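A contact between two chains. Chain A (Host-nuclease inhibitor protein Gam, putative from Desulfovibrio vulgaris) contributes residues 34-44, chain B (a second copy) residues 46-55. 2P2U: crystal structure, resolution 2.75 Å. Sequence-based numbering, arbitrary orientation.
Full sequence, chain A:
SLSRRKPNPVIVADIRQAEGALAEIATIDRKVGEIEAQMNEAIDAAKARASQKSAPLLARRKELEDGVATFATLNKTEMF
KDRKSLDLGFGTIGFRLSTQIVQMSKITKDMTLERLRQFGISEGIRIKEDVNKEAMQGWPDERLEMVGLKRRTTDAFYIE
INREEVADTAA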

# COMPACT_ATOMS: atom_id res chain seq x y z
N GLU A 34 2.13 -11.99 21.86
CA GLU A 34 3.31 -11.56 22.60
C GLU A 34 4.61 -12.03 21.94
O GLU A 34 5.68 -11.43 22.13
N ILE A 35 4.52 -13.14 21.20
CA ILE A 35 5.52 -13.48 20.17
C ILE A 35 5.65 -12.25 19.24
O ILE A 35 6.76 -11.76 19.01
N GLU A 36 4.51 -11.75 18.78
CA GLU A 36 4.38 -10.58 17.92
C GLU A 36 4.66 -9.25 18.61
O GLU A 36 4.41 -8.19 18.06
N ALA A 37 5.15 -9.27 19.83
CA ALA A 37 5.52 -8.02 20.46
C ALA A 37 7.03 -8.03 20.38
O ALA A 37 7.65 -7.01 20.13
N GLN A 38 7.59 -9.21 20.57
CA GLN A 38 9.02 -9.43 20.51
C GLN A 38 9.64 -9.22 19.12
O GLN A 38 10.80 -8.84 18.99
N MSE A 39 8.86 -9.53 18.10
CA MSE A 39 9.29 -9.38 16.74
C MSE A 39 9.37 -7.88 16.44
O MSE A 39 10.38 -7.41 15.91
N ASN A 40 8.32 -7.15 16.82
CA ASN A 40 8.24 -5.71 16.65
C ASN A 40 9.17 -4.92 17.58
O ASN A 40 9.22 -3.68 17.54
N GLU A 41 9.87 -5.63 18.46
CA GLU A 41 10.94 -5.03 19.23
C GLU A 41 12.29 -5.32 18.55
O GLU A 41 13.24 -4.54 18.67
N ALA A 42 12.37 -6.44 17.84
CA ALA A 42 13.58 -6.84 17.14
C ALA A 42 13.72 -6.00 15.86
O ALA A 42 14.83 -5.51 15.54
N ILE A 43 12.59 -5.83 15.17
CA ILE A 43 12.43 -5.00 13.99
C ILE A 43 12.50 -3.53 14.36
O ILE A 43 12.99 -2.70 13.61
N ASP A 44 11.98 -3.18 15.52
CA ASP A 44 12.04 -1.81 15.91
C ASP A 44 13.47 -1.44 16.08
O ASP A 44 13.88 -0.40 15.61
N ALA B 46 13.87 -11.96 12.47
CA ALA B 46 12.83 -11.80 13.44
C ALA B 46 11.56 -12.39 12.84
O ALA B 46 10.92 -13.21 13.48
N LYS B 47 11.21 -12.03 11.61
CA LYS B 47 9.98 -12.53 11.01
C LYS B 47 9.98 -14.05 10.97
O LYS B 47 8.93 -14.67 10.89
N ALA B 48 11.16 -14.64 11.05
CA ALA B 48 11.30 -16.08 10.87
C ALA B 48 11.19 -16.80 12.21
O ALA B 48 10.64 -17.90 12.27
N ARG B 49 11.73 -16.19 13.28
CA ARG B 49 11.52 -16.67 14.65
C ARG B 49 10.02 -16.59 15.02
O ARG B 49 9.44 -17.58 15.50
N ALA B 50 9.43 -15.41 14.80
CA ALA B 50 8.03 -15.15 15.16
C ALA B 50 7.20 -16.28 14.60
O ALA B 50 6.67 -17.12 15.36
N SER B 51 7.13 -16.32 13.27
CA SER B 51 6.44 -17.35 12.51
C SER B 51 6.92 -18.82 12.76
O SER B 51 6.14 -19.76 12.52
N GLN B 52 8.14 -19.03 13.26
CA GLN B 52 8.55 -20.39 13.70
C GLN B 52 7.81 -20.82 14.97
O GLN B 52 7.22 -21.88 15.00
N LYS B 53 7.86 -19.99 16.02
CA LYS B 53 7.20 -20.32 17.27
C LYS B 53 5.67 -20.31 17.19
O LYS B 53 5.03 -21.05 17.93
N SER B 54 5.06 -19.52 16.32
CA SER B 54 3.59 -19.39 16.37
C SER B 54 2.83 -20.22 15.34
O SER B 54 1.59 -20.21 15.30
N ALA B 55 3.55 -20.94 14.50
CA ALA B 55 2.86 -21.76 13.52
C ALA B 55 2.13 -22.89 14.22
O ALA B 55 0.94 -23.07 13.97

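What holds these two helices together? They run antiparallel, with 173° between their N-to-C directions and a closest axial approach of 9.2 Å, and the centre of the contact is made by apolar side chains, with the longer polar ones along its margins. No hydrogen bond crosses between the stretches. The backbones come close where chain B has alanines: the CA atoms of Met39(A) and Ala46(B) lie 5.4 Å apart, and those of Ile35(A) and Ala50(B) 5.8 Å. At both positions a larger side chain of chain A packs against an alanine of chain B, whose methyl group takes up little room. Together the two stretches bury 455 Å², summed over both sides.

How does Ile35(A), which has the most surface covered, fill its place? Its CA-to-CB bond points toward chain B, and its chi1 of -93° lies between the usual wells while chi2 is t. CG2 sits 4.0 Å from CB of Ala50(B) and 3.8 Å from that residue's carbonyl O, and CD1 extends further along the partner helix, to 3.5 Å from CB of Lys53(B) and 3.6 Å from CB of Ser54(B). Lys53(B) also starts toward chain A, but its end leads away, so it is the base of the lysine that meets the isoleucine while its charged amine stays clear of the apolar contact. Ser54(B), with chi1 p, likewise offers a carbon to CD1.

What does the selenomethionine Met39(A) contribute one turn further on? Its CA-to-CB bond points sideways, yet the chain, with chi1 t, chi2 t and chi3 p, brings the selenium to the partner helix. SE lies 3.6 Å from CB of Ala50(B), so this methyl group is touched by both Ile35(A) and Met39(A). Further back along the side chain, CG packs 4.2 Å from CB of Ala46(B). The selenium also passes 4.4 Å from CG of Lys47(B), touching the aliphatic part of that lysine, whose chi1 is m and whose remaining chi angles are all t.

How is the other end of the contact closed? Ala46(B) points toward chain A, and its CB is met by Ala42(A) CB at 3.7 Å as well as by Ile43(A) CG1 at 4.3 Å, in addition to the selenomethionine. Ile43(A), with chi1 m and chi2 t, leaves its helix sideways, but its end comes nearer to chain B.

Where do polar groups approach this apolar strip? Arg49(B) is the clearest case: its CA-to-CB bond points sideways, but its end comes nearer to chain A. There NH2 lies 3.9 Å from CB of Ala42(A) and 3.8 Å from the carbonyl O of Gln38(A), which sits at the edge of the guanidinium, near its plane. That placement suits the charge of the group, but the pair is a close approach rather than a hydrogen bond.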

# COMPACT_ATOMS: atom_id res chain seq x y z
CB GLU A 34 3.21 -12.04 24.03
CG GLU A 34 4.46 -12.71 24.60
CD GLU A 34 4.17 -13.50 25.89
OE1 GLU A 34 4.74 -14.64 26.01
OE2 GLU A 34 3.38 -12.99 26.76
CB ILE A 35 5.06 -14.74 19.38
CG1 ILE A 35 5.63 -16.02 19.98
CG2 ILE A 35 5.39 -14.63 17.88
CD1 ILE A 35 5.08 -17.27 19.31
CB GLU A 36 2.97 -10.56 17.28
CG GLU A 36 2.86 -11.37 15.97
CD GLU A 36 1.46 -11.89 15.67
OE1 GLU A 36 0.49 -11.35 16.23
OE2 GLU A 36 1.32 -12.85 14.86
CB ALA A 37 5.05 -7.96 21.93
CB GLN A 38 9.32 -10.84 20.96
CG GLN A 38 9.19 -10.99 22.43
CD GLN A 38 9.89 -12.21 22.90
OE1 GLN A 38 10.85 -12.66 22.26
NE2 GLN A 38 9.43 -12.77 24.02
CB MSE A 39 8.32 -10.12 15.82
CG MSE A 39 8.57 -9.97 14.36
SE MSE A 39 7.01 -10.55 13.32
CE MSE A 39 5.81 -8.98 13.19
CB ASN A 40 6.80 -5.25 16.83
CG ASN A 40 5.91 -5.66 15.68
OD1 ASN A 40 6.25 -6.52 14.88
ND2 ASN A 40 4.76 -5.03 15.59
CB GLU A 41 10.91 -5.58 20.66
CG GLU A 41 12.19 -5.39 21.51
CD GLU A 41 11.96 -5.70 22.99
OE1 GLU A 41 12.03 -4.76 23.82
OE2 GLU A 41 11.68 -6.88 23.34
CB ALA A 42 13.55 -8.33 16.82
CB ILE A 43 11.08 -5.30 13.35
CG1 ILE A 43 11.21 -6.53 12.49
CG2 ILE A 43 10.52 -4.11 12.58
CD1 ILE A 43 9.88 -7.14 12.18
CB ASP A 44 11.24 -1.55 17.18
CG ASP A 44 9.94 -0.80 16.91
OD1 ASP A 44 9.45 -0.85 15.73
OD2 ASP A 44 9.44 -0.15 17.87
CB ALA B 46 12.68 -10.34 13.85
CB LYS B 47 9.78 -11.99 9.59
CG LYS B 47 9.25 -10.58 9.53
CD LYS B 47 8.79 -10.18 8.10
CE LYS B 47 8.67 -8.64 8.00
NZ LYS B 47 8.12 -8.05 6.75
CB ALA B 48 12.63 -16.40 10.19
CB ARG B 49 12.31 -15.83 15.67
CG ARG B 49 13.68 -16.31 16.20
CD ARG B 49 14.15 -15.34 17.35
NE ARG B 49 13.44 -14.02 17.34
CZ ARG B 49 13.55 -13.03 18.25
NH1 ARG B 49 14.38 -13.15 19.29
NH2 ARG B 49 12.82 -11.90 18.11
CB ALA B 50 7.56 -13.82 14.62
CB SER B 51 6.48 -17.00 11.03
OG SER B 51 6.18 -18.17 10.25
CB GLN B 52 10.08 -20.50 13.95
CG GLN B 52 10.57 -21.88 14.48
CD GLN B 52 11.69 -21.80 15.59
OE1 GLN B 52 11.54 -21.11 16.62
NE2 GLN B 52 12.80 -22.54 15.39
CB LYS B 53 7.66 -19.39 18.42
CG LYS B 53 9.16 -19.40 18.75
CD LYS B 53 9.52 -20.40 19.85
CE LYS B 53 11.03 -20.68 19.87
NZ LYS B 53 11.37 -21.92 20.62
CB SER B 54 3.15 -17.93 16.33
OG SER B 54 3.11 -17.44 15.01
CB ALA B 55 3.82 -22.26 12.39